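Local structure of lactococcus lactis MG1363 DpsA (1ZS3) at residues E41-L45 against S117-F122; H33-F39 against E92-K98; R67-Y71 against E150-N155. The protein forms a dodecamer of the Dps family, binds DNA with the help of its N-terminal helix, and probably protects the bacterium against oxidative stress. All blocks are in the same frame, centred on the assembly; numbering follows the deposited sequence.

Contact 1: E41-L45 against S117-F122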
loop_
_atom_site.group_PDB
_atom_site.type_symbol
_atom_site.label_atom_id
_atom_site.label_comp_id
_atom_site.label_asym_id
_atom_site.label_seq_id
_atom_site.Cartn_x
_atom_site.Cartn_y
_atom_site.Cartn_z
ATOM N N GLU A 41 7.446 -16.872 29.541
ATOM C CA GLU A 41 7.368 -17.512 28.225
ATOM C C GLU A 41 8.050 -16.662 27.162
ATOM O O GLU A 41 8.809 -17.184 26.405
ATOM C CB GLU A 41 5.931 -17.740 27.809
ATOM C CG GLU A 41 5.821 -18.897 26.857
ATOM C CD GLU A 41 5.822 -20.235 27.543
ATOM O OE1 GLU A 41 6.806 -20.984 27.363
ATOM O OE2 GLU A 41 4.838 -20.522 28.258
ATOM N N ASN A 42 7.796 -15.370 27.111
ATOM C CA ASN A 42 8.485 -14.484 26.195
ATOM C C ASN A 42 9.989 -14.721 26.148
ATOM O O ASN A 42 10.601 -14.773 25.074
ATOM C CB ASN A 42 8.176 -13.015 26.534
ATOM C CG ASN A 42 8.908 -12.043 25.652
ATOM O OD1 ASN A 42 9.493 -11.086 26.130
ATOM N ND2 ASN A 42 8.856 -12.280 24.359
ATOM N N ILE A 43 10.586 -14.849 27.316
ATOM C CA ILE A 43 12.038 -15.017 27.434
ATOM C C ILE A 43 12.416 -16.412 26.958
ATOM O O ILE A 43 13.398 -16.619 26.260
ATOM C CB ILE A 43 12.508 -14.786 28.894
ATOM C CG1 ILE A 43 11.841 -13.522 29.465
ATOM C CG2 ILE A 43 14.032 -14.785 28.959
ATOM C CD1 ILE A 43 12.781 -12.431 29.916
ATOM N N ARG A 44 11.604 -17.372 27.314
ATOM C CA ARG A 44 11.823 -18.748 26.929
ATOM C C ARG A 44 11.745 -18.930 25.434
ATOM O O ARG A 44 12.485 -19.734 24.875
ATOM C CB ARG A 44 10.787 -19.645 27.637
ATOM C CG ARG A 44 11.228 -20.210 28.995
ATOM C CD ARG A 44 11.782 -21.615 28.889
ATOM N NE ARG A 44 10.699 -22.574 28.631
ATOM C CZ ARG A 44 10.796 -23.653 27.851
ATOM N NH1 ARG A 44 11.922 -23.977 27.203
ATOM N NH2 ARG A 44 9.719 -24.409 27.723
ATOM N N LEU A 45 10.847 -18.177 24.791
ATOM C CA LEU A 45 10.589 -18.232 23.356
ATOM C C LEU A 45 11.582 -17.375 22.676
ATOM O O LEU A 45 11.968 -17.681 21.568
ATOM C CB LEU A 45 9.181 -17.718 23.018
ATOM C CG LEU A 45 8.049 -18.694 23.388
ATOM C CD1 LEU A 45 6.731 -18.008 23.514
ATOM C CD2 LEU A 45 7.962 -19.855 22.371
ATOM N N SER A 117 8.422 -28.803 25.112
ATOM C CA SER A 117 8.397 -28.032 26.331
ATOM C C SER A 117 7.422 -26.878 26.254
ATOM O O SER A 117 6.854 -26.492 27.287
ATOM C CB SER A 117 9.782 -27.521 26.635
ATOM O OG SER A 117 10.026 -26.294 25.990
ATOM N N PHE A 118 7.202 -26.342 25.048
ATOM C CA PHE A 118 6.264 -25.249 24.881
ATOM C C PHE A 118 4.851 -25.737 24.841
ATOM O O PHE A 118 3.978 -24.979 25.210
ATOM C CB PHE A 118 6.598 -24.436 23.644
ATOM C CG PHE A 118 7.797 -23.570 23.819
ATOM C CD1 PHE A 118 7.860 -22.654 24.831
ATOM C CD2 PHE A 118 8.879 -23.703 22.993
ATOM C CE1 PHE A 118 8.979 -21.851 24.988
ATOM C CE2 PHE A 118 9.997 -22.919 23.149
ATOM C CZ PHE A 118 10.053 -21.999 24.152
ATOM N N ILE A 119 4.636 -26.992 24.467
ATOM C CA ILE A 119 3.253 -27.502 24.407
ATOM C C ILE A 119 2.773 -27.606 25.821
ATOM O O ILE A 119 1.650 -27.227 26.121
ATOM C CB ILE A 119 3.150 -28.884 23.722
ATOM C CG1 ILE A 119 3.421 -28.731 22.225
ATOM C CG2 ILE A 119 1.773 -29.499 23.939
ATOM C CD1 ILE A 119 3.767 -29.995 21.545
ATOM N N VAL A 120 3.658 -28.110 26.671
ATOM C CA VAL A 120 3.415 -28.293 28.122
ATOM C C VAL A 120 3.281 -26.947 28.817
ATOM O O VAL A 120 2.266 -26.679 29.434
ATOM C CB VAL A 120 4.566 -29.162 28.789
ATOM C CG1 VAL A 120 4.531 -29.092 30.292
ATOM C CG2 VAL A 120 4.450 -30.623 28.309
ATOM N N ASP A 121 4.295 -26.092 28.709
ATOM C CA ASP A 121 4.181 -24.693 29.087
ATOM C C ASP A 121 2.786 -24.079 28.800
ATOM O O ASP A 121 2.184 -23.487 29.694
ATOM C CB ASP A 121 5.245 -23.885 28.333
ATOM C CG ASP A 121 6.491 -23.668 29.129
ATOM O OD1 ASP A 121 7.220 -22.669 28.945
ATOM O OD2 ASP A 121 6.840 -24.474 29.980
ATOM N N PHE A 122 2.288 -24.196 27.559
ATOM C CA PHE A 122 1.058 -23.498 27.123
ATOM C C PHE A 122 -0.174 -24.160 27.675
ATOM O O PHE A 122 -1.159 -23.497 27.910
ATOM C CB PHE A 122 0.986 -23.386 25.597
ATOM C CG PHE A 122 1.679 -22.181 25.060
ATOM C CD1 PHE A 122 3.011 -22.222 24.719
ATOM C CD2 PHE A 122 1.009 -21.003 24.909
ATOM C CE1 PHE A 122 3.660 -21.108 24.252
ATOM C CE2 PHE A 122 1.668 -19.876 24.431
ATOM C CZ PHE A 122 2.996 -19.940 24.113
#
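Arg44 and Leu45 hold the Phe118 ring between them, one on each face. The guanidinium of Arg44 lies flat against the ring, with centres 4.4 Å apart and planes only 14° from parallel, a stack that is also an off-centre cation-pi contact. The Arg44 chain bends at its second and third torsions as it crosses to helix 111-138, which turns the flat group onto the ring. On the opposite face Leu45 CD2 sits almost over the middle, 3.5 Å from the Phe118 ring centroid, a CH-pi contact. Phe118 CG lies anti to its own carbonyl carbon, which swings the ring toward helix 27-51.

The rim of the guanidinium does the polar work. Arg44 NH2 donates to Ser117 OG at 2.6 Å, nearly straight at 165° and in the guanidinium plane, while the same hydroxyl is also bonded to the backbone oxygen of Leu114. A salt bridge, its hydrogen bond weak, links Arg44 NH2 to Asp121 OD1 at 3.3 Å, although the position of that oxygen is less certain. Glu41 has its OE2 hydrogen-bonded to Gln125. Leu45 CD1 approaches the edge of the Phe122 ring, one turn further along helix 111-138, 4.2 Å from Phe122 CZ. Helices 27-51 and 111-138 run antiparallel here, their segment axes at 171°, as the first and third helices of a ferritin-like four-helix bundle do.

Contact 2: H33-F39 against E92-K98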
loop_
_atom_site.group_PDB
_atom_site.type_symbol
_atom_site.label_atom_id
_atom_site.label_comp_id
_atom_site.label_asym_id
_atom_site.label_seq_id
_atom_site.Cartn_x
_atom_site.Cartn_y
_atom_site.Cartn_z
ATOM N N HIS A 33 -0.781 -13.941 37.583
ATOM C CA HIS A 33 -0.138 -15.160 37.217
ATOM C C HIS A 33 -0.105 -15.326 35.677
ATOM O O HIS A 33 0.827 -15.919 35.099
ATOM C CB HIS A 33 -0.925 -16.290 37.814
ATOM C CG HIS A 33 -0.785 -16.472 39.315
ATOM N ND1 HIS A 33 0.474 -16.491 40.017
ATOM C CD2 HIS A 33 -1.734 -16.786 40.235
ATOM C CE1 HIS A 33 0.242 -16.720 41.302
ATOM N NE2 HIS A 33 -1.060 -16.964 41.456
ATOM N N VAL A 34 -1.158 -14.839 35.004
ATOM C CA VAL A 34 -1.276 -15.040 33.581
ATOM C C VAL A 34 -0.248 -14.160 32.950
ATOM O O VAL A 34 0.553 -14.648 32.166
ATOM C CB VAL A 34 -2.655 -14.677 33.057
ATOM C CG1 VAL A 34 -2.632 -14.626 31.563
ATOM C CG2 VAL A 34 -3.647 -15.695 33.549
ATOM N N LEU A 35 -0.222 -12.900 33.388
ATOM C CA LEU A 35 0.714 -11.915 32.866
ATOM C C LEU A 35 2.153 -12.224 33.143
ATOM O O LEU A 35 3.046 -11.808 32.385
ATOM C CB LEU A 35 0.463 -10.551 33.508
ATOM C CG LEU A 35 -0.834 -9.879 33.114
ATOM C CD1 LEU A 35 -1.032 -8.691 34.009
ATOM C CD2 LEU A 35 -0.755 -9.451 31.644
ATOM N N SER A 36 2.391 -12.911 34.253
ATOM C CA SER A 36 3.781 -13.173 34.648
ATOM C C SER A 36 4.232 -14.329 33.785
ATOM O O SER A 36 5.351 -14.299 33.258
ATOM C CB SER A 36 3.980 -13.438 36.142
ATOM O OG SER A 36 3.982 -12.231 36.901
ATOM N N ASN A 37 3.361 -15.329 33.664
ATOM C CA ASN A 37 3.567 -16.414 32.728
ATOM C C ASN A 37 3.859 -15.910 31.309
ATOM O O ASN A 37 4.745 -16.432 30.639
ATOM C CB ASN A 37 2.372 -17.384 32.727
ATOM C CG ASN A 37 2.331 -18.274 33.981
ATOM O OD1 ASN A 37 3.232 -18.222 34.808
ATOM N ND2 ASN A 37 1.262 -19.060 34.133
ATOM N N LEU A 38 3.134 -14.889 30.850
ATOM C CA LEU A 38 3.315 -14.335 29.521
ATOM C C LEU A 38 4.750 -13.898 29.343
ATOM O O LEU A 38 5.359 -14.211 28.333
ATOM C CB LEU A 38 2.374 -13.166 29.259
ATOM C CG LEU A 38 0.935 -13.580 28.983
ATOM C CD1 LEU A 38 0.117 -12.330 28.930
ATOM C CD2 LEU A 38 0.813 -14.414 27.698
ATOM N N PHE A 39 5.279 -13.167 30.319
ATOM C CA PHE A 39 6.596 -12.583 30.170
ATOM C C PHE A 39 7.696 -13.585 30.304
ATOM O O PHE A 39 8.739 -13.429 29.657
ATOM C CB PHE A 39 6.811 -11.428 31.124
ATOM C CG PHE A 39 7.505 -10.297 30.485
ATOM C CD1 PHE A 39 6.811 -9.192 30.047
ATOM C CD2 PHE A 39 8.842 -10.375 30.239
ATOM C CE1 PHE A 39 7.460 -8.163 29.437
ATOM C CE2 PHE A 39 9.506 -9.346 29.608
ATOM C CZ PHE A 39 8.812 -8.236 29.213
ATOM N N GLU A 92 8.565 -9.413 40.557
ATOM C CA GLU A 92 7.170 -9.858 40.611
ATOM C C GLU A 92 6.870 -10.940 39.567
ATOM O O GLU A 92 6.009 -11.778 39.811
ATOM C CB GLU A 92 6.150 -8.728 40.492
ATOM C CG GLU A 92 6.668 -7.310 40.634
ATOM C CD GLU A 92 5.584 -6.325 41.002
ATOM O OE1 GLU A 92 5.709 -5.165 40.559
ATOM O OE2 GLU A 92 4.598 -6.710 41.679
ATOM N N PHE A 93 7.577 -10.946 38.426
ATOM C CA PHE A 93 7.350 -11.982 37.448
ATOM C C PHE A 93 7.741 -13.322 38.044
ATOM O O PHE A 93 6.988 -14.282 37.941
ATOM C CB PHE A 93 8.072 -11.719 36.111
ATOM C CG PHE A 93 7.589 -10.489 35.349
ATOM C CD1 PHE A 93 6.252 -10.128 35.322
ATOM C CD2 PHE A 93 8.490 -9.711 34.635
ATOM C CE1 PHE A 93 5.832 -9.024 34.636
ATOM C CE2 PHE A 93 8.067 -8.598 33.925
ATOM C CZ PHE A 93 6.738 -8.255 33.941
ATOM N N LEU A 94 8.893 -13.393 38.709
ATOM C CA LEU A 94 9.355 -14.641 39.307
ATOM C C LEU A 94 8.491 -15.086 40.477
ATOM O O LEU A 94 8.217 -16.285 40.581
ATOM C CB LEU A 94 10.812 -14.514 39.681
ATOM C CG LEU A 94 11.687 -14.453 38.403
ATOM C CD1 LEU A 94 13.108 -13.889 38.695
ATOM C CD2 LEU A 94 11.740 -15.854 37.782
ATOM N N LYS A 95 7.980 -14.152 41.254
ATOM C CA LYS A 95 7.087 -14.530 42.345
ATOM C C LYS A 95 5.787 -15.208 41.848
ATOM O O LYS A 95 5.350 -16.221 42.401
ATOM C CB LYS A 95 6.781 -13.285 43.190
ATOM C CG LYS A 95 5.918 -13.513 44.444
ATOM C CD LYS A 95 5.777 -12.199 45.268
ATOM C CE LYS A 95 4.851 -12.358 46.503
ATOM N NZ LYS A 95 3.576 -11.599 46.324
ATOM N N TYR A 96 5.184 -14.657 40.799
ATOM C CA TYR A 96 3.808 -15.014 40.409
ATOM C C TYR A 96 3.730 -16.016 39.283
ATOM O O TYR A 96 2.687 -16.629 39.098
ATOM C CB TYR A 96 3.001 -13.764 40.024
ATOM C CG TYR A 96 2.773 -12.789 41.166
ATOM C CD1 TYR A 96 3.464 -11.578 41.212
ATOM C CD2 TYR A 96 1.879 -13.084 42.216
ATOM C CE1 TYR A 96 3.290 -10.678 42.246
ATOM C CE2 TYR A 96 1.693 -12.177 43.263
ATOM C CZ TYR A 96 2.411 -10.975 43.260
ATOM O OH TYR A 96 2.283 -10.046 44.257
ATOM N N HIS A 97 4.830 -16.211 38.513
ATOM C CA HIS A 97 4.821 -17.233 37.444
ATOM C C HIS A 97 4.761 -18.654 37.984
ATOM O O HIS A 97 5.495 -18.996 38.880
ATOM C CB HIS A 97 6.035 -17.067 36.494
ATOM C CG HIS A 97 7.231 -17.910 36.870
ATOM N ND1 HIS A 97 8.295 -17.450 37.635
ATOM C CD2 HIS A 97 7.513 -19.209 36.624
ATOM C CE1 HIS A 97 9.196 -18.424 37.804
ATOM N NE2 HIS A 97 8.733 -19.501 37.210
ATOM N N LYS A 98 3.830 -19.464 37.522
ATOM C CA LYS A 98 3.783 -20.856 37.959
ATOM C C LYS A 98 3.931 -21.807 36.765
ATOM O O LYS A 98 3.587 -21.481 35.649
ATOM C CB LYS A 98 2.498 -21.139 38.771
ATOM C CG LYS A 98 2.044 -19.992 39.723
ATOM C CD LYS A 98 2.290 -20.284 41.230
ATOM C CE LYS A 98 3.503 -19.513 41.781
ATOM N NZ LYS A 98 3.390 -19.161 43.245
#
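Phe93 meets Phe39 where the short helix 90-96 rests on helix 27-51. In this ferritin-like fold the short helix belongs to the long connection between the second and third bundle helices, the usual place of the extra helix in Dps proteins. The segment axes cross at -114° and come within 8.4 Å of each other, so the short helix lies across the long one. The two rings are close to parallel but slid apart, with centroids 4.9 Å from each other; their overlap is slight. Phe39 CB lies over the middle of the Phe93 face, 4.1 Å from the Phe93 ring centroid and practically on its normal, a CH-pi contact. Both phenylalanines also pack on Ile43 of a second subunit, which places this end of the contact at a subunit interface. Ser36 reaches the edge of the Phe93 ring, OG lying 3.5 Å from CD1 and near the ring plane; that hydroxyl is hydrogen-bonded to the backbone oxygen of Gly32 within its own helix.

At Tyr96 the backbone takes over. His33 ND1 points to the Tyr96 backbone oxygen, near the imidazole plane, in a hydrogen bond modelled too short (2.4 Å) for its exact geometry to be trusted, while Tyr96 CB lies 3.6 Å from Ser36 OG. His33 CG stands anti to its carbonyl carbon, which carries the ring across to the end of the short helix. His97 is the first residue to leave helical geometry, and its CA packs 3.2 Å from Asn37 OD1. Lys98 then lays its aliphatic CG beside the His33 ring, and its backbone N donates to Asn37 OD1 at 3.0 Å, in the carbonyl plane and on a lone pair, with a C=O...N angle of 137°.

Contact 3: R67-Y71 against E150-N155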
loop_
_atom_site.group_PDB
_atom_site.type_symbol
_atom_site.label_atom_id
_atom_site.label_comp_id
_atom_site.label_asym_id
_atom_site.label_seq_id
_atom_site.Cartn_x
_atom_site.Cartn_y
_atom_site.Cartn_z
ATOM N N ARG A 67 3.823 -12.047 20.159
ATOM C CA ARG A 67 2.422 -12.103 20.461
ATOM C C ARG A 67 2.201 -12.124 21.969
ATOM O O ARG A 67 1.184 -11.607 22.456
ATOM C CB ARG A 67 1.755 -13.336 19.825
ATOM C CG ARG A 67 1.841 -13.440 18.295
ATOM C CD ARG A 67 0.995 -12.449 17.495
ATOM N NE ARG A 67 -0.325 -13.034 17.289
ATOM C CZ ARG A 67 -1.461 -12.618 17.866
ATOM N NH1 ARG A 67 -2.602 -13.272 17.610
ATOM N NH2 ARG A 67 -1.477 -11.554 18.669
ATOM N N GLU A 68 3.114 -12.756 22.699
ATOM C CA GLU A 68 2.983 -12.854 24.158
ATOM C C GLU A 68 3.203 -11.470 24.773
ATOM O O GLU A 68 2.499 -11.106 25.693
ATOM C CB GLU A 68 3.927 -13.920 24.721
ATOM C CG GLU A 68 3.622 -15.366 24.266
ATOM C CD GLU A 68 2.635 -16.146 25.124
ATOM O OE1 GLU A 68 3.073 -16.761 26.111
ATOM O OE2 GLU A 68 1.426 -16.196 24.801
ATOM N N VAL A 69 4.109 -10.675 24.239
ATOM C CA VAL A 69 4.270 -9.294 24.661
ATOM C C VAL A 69 3.078 -8.428 24.247
ATOM O O VAL A 69 2.759 -7.460 24.917
ATOM C CB VAL A 69 5.526 -8.717 24.025
ATOM C CG1 VAL A 69 5.657 -7.189 24.260
ATOM C CG2 VAL A 69 6.754 -9.456 24.520
ATOM N N GLU A 70 2.489 -8.748 23.112
ATOM C CA GLU A 70 1.340 -8.051 22.599
ATOM C C GLU A 70 0.142 -8.217 23.518
ATOM O O GLU A 70 -0.635 -7.278 23.713
ATOM C CB GLU A 70 0.984 -8.571 21.222
ATOM C CG GLU A 70 1.267 -7.621 20.057
ATOM C CD GLU A 70 1.047 -8.300 18.691
ATOM O OE1 GLU A 70 -0.125 -8.666 18.356
ATOM O OE2 GLU A 70 2.045 -8.485 17.962
ATOM N N TYR A 71 -0.030 -9.428 24.029
ATOM C CA TYR A 71 -1.093 -9.748 24.949
ATOM C C TYR A 71 -0.752 -9.170 26.327
ATOM O O TYR A 71 -1.649 -8.815 27.083
ATOM C CB TYR A 71 -1.324 -11.275 25.016
ATOM C CG TYR A 71 -2.197 -11.768 23.898
ATOM C CD1 TYR A 71 -3.471 -11.287 23.758
ATOM C CD2 TYR A 71 -1.734 -12.689 22.961
ATOM C CE1 TYR A 71 -4.267 -11.698 22.748
ATOM C CE2 TYR A 71 -2.541 -13.108 21.929
ATOM C CZ TYR A 71 -3.806 -12.588 21.827
ATOM O OH TYR A 71 -4.674 -12.942 20.823
ATOM N N GLU A 150 -9.668 -14.186 23.994
ATOM C CA GLU A 150 -8.859 -14.180 22.816
ATOM C C GLU A 150 -7.624 -14.994 23.130
ATOM O O GLU A 150 -7.287 -15.883 22.375
ATOM C CB GLU A 150 -8.510 -12.763 22.432
ATOM C CG GLU A 150 -9.303 -12.210 21.247
ATOM C CD GLU A 150 -8.872 -10.787 20.931
ATOM O OE1 GLU A 150 -7.698 -10.586 20.473
ATOM O OE2 GLU A 150 -9.690 -9.879 21.226
ATOM N N LEU A 151 -6.978 -14.700 24.260
ATOM C CA LEU A 151 -5.730 -15.344 24.663
ATOM C C LEU A 151 -5.872 -16.861 24.829
ATOM O O LEU A 151 -5.008 -17.627 24.375
ATOM C CB LEU A 151 -5.266 -14.717 25.968
ATOM C CG LEU A 151 -4.004 -15.271 26.603
ATOM C CD1 LEU A 151 -2.872 -15.372 25.609
ATOM C CD2 LEU A 151 -3.591 -14.392 27.762
ATOM N N TYR A 152 -6.948 -17.282 25.478
ATOM C CA TYR A 152 -7.260 -18.669 25.609
ATOM C C TYR A 152 -7.249 -19.374 24.267
ATOM O O TYR A 152 -6.636 -20.427 24.138
ATOM C CB TYR A 152 -8.627 -18.786 26.240
ATOM C CG TYR A 152 -9.124 -20.188 26.303
ATOM C CD1 TYR A 152 -10.278 -20.557 25.615
ATOM C CD2 TYR A 152 -8.414 -21.160 26.995
ATOM C CE1 TYR A 152 -10.725 -21.854 25.647
ATOM C CE2 TYR A 152 -8.843 -22.466 27.016
ATOM C CZ TYR A 152 -10.006 -22.793 26.332
ATOM O OH TYR A 152 -10.472 -24.040 26.313
ATOM N N GLY A 153 -7.911 -18.799 23.258
ATOM C CA GLY A 153 -8.023 -19.417 21.948
ATOM C C GLY A 153 -6.696 -19.375 21.192
ATOM O O GLY A 153 -6.391 -20.303 20.477
ATOM N N TYR A 154 -5.920 -18.313 21.347
ATOM C CA TYR A 154 -4.599 -18.253 20.742
ATOM C C TYR A 154 -3.664 -19.336 21.294
ATOM O O TYR A 154 -2.957 -19.987 20.545
ATOM C CB TYR A 154 -3.966 -16.914 20.974
ATOM C CG TYR A 154 -2.531 -16.870 20.511
ATOM C CD1 TYR A 154 -2.217 -16.842 19.140
ATOM C CD2 TYR A 154 -1.473 -16.872 21.426
ATOM C CE1 TYR A 154 -0.908 -16.775 18.706
ATOM C CE2 TYR A 154 -0.157 -16.812 20.995
ATOM C CZ TYR A 154 0.111 -16.778 19.631
ATOM O OH TYR A 154 1.398 -16.741 19.212
ATOM N N ASN A 155 -3.689 -19.551 22.608
ATOM C CA ASN A 155 -2.911 -20.609 23.258
ATOM C C ASN A 155 -3.321 -21.992 22.685
ATOM O O ASN A 155 -2.476 -22.771 22.344
ATOM C CB ASN A 155 -3.101 -20.559 24.797
ATOM C CG ASN A 155 -2.153 -19.485 25.509
ATOM O OD1 ASN A 155 -1.612 -18.620 24.851
ATOM N ND2 ASN A 155 -2.141 -19.648 26.805
#
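Tyr71 and Tyr154 lead a buried, mainly aromatic and apolar contact between helices 55-81 and 142-165, two antiparallel members of the main bundle. The segment axes stay 11.7 Å apart, and large side chains span that separation. The tyrosine rings meet obliquely, planes 44° apart, with Tyr71 CE2 3.9 Å from Tyr154 CD2. Leu151 covers one face of Tyr71 from a position shifted toward the rim, its CD1 4.2 Å from the ring centroid in a CH-pi contact.

Tyr154 extends across the interface because its CG is anti to the backbone N (chi1 173°), and it ends beside Arg67: the phenolic OH lies 3.5 Å from Arg67 CG. Two successive bends in the Arg67 chain, at chi2 and chi3, bring CZ to 4.8 Å from the Tyr154 ring centroid, an off-centre cation-pi contact. The guanidinium does not lie flat there, since the two planes are 54° apart, and its NH2 also makes a salt bridge, its hydrogen bond weak, with Glu70 OE1, 3.2 Å away. With an alanine in place of Tyr154, the Arg67 guanidinium would probably lose its aromatic partner and a gap would be likely to open beside Tyr71 CE2.

On the inner side Glu68 OE2 comes to the edge of the Tyr154 ring, near its plane, while Glu68 OE1 is hydrogen-bonded to Gln125 of helix 111-138. Toward the outer side Glu150 OE1 stands near the Tyr71 hydroxyl at 3.8 Å, its carboxylate being paired with Lys74 in a salt bridge. Such antiparallel packing joins the second and fourth helices of the ferritin-like four-helix bundle.

How the contacts relate
Following the chain from the N terminus, helix 27-51 supplies the first segments of contacts 2 and 1, and helix 55-81 that of contact 3. Contact 2 closes first, when 92-98 returns to 33-39; contact 1 follows with 117-122 on 41-45, and contact 3 closes last, joining 67-71 to 150-155. Every pair of these loops crosses; none encloses another. Contacts 1 and 3 tie the first bundle helix to the third and the second to the fourth, and contact 2 fixes the intervening connection. Glu41 CB packs 3.5 Å from Glu68 OE1, joining contacts 1 and 3, while Val34 of contact 2 meets Leu151 of contact 3.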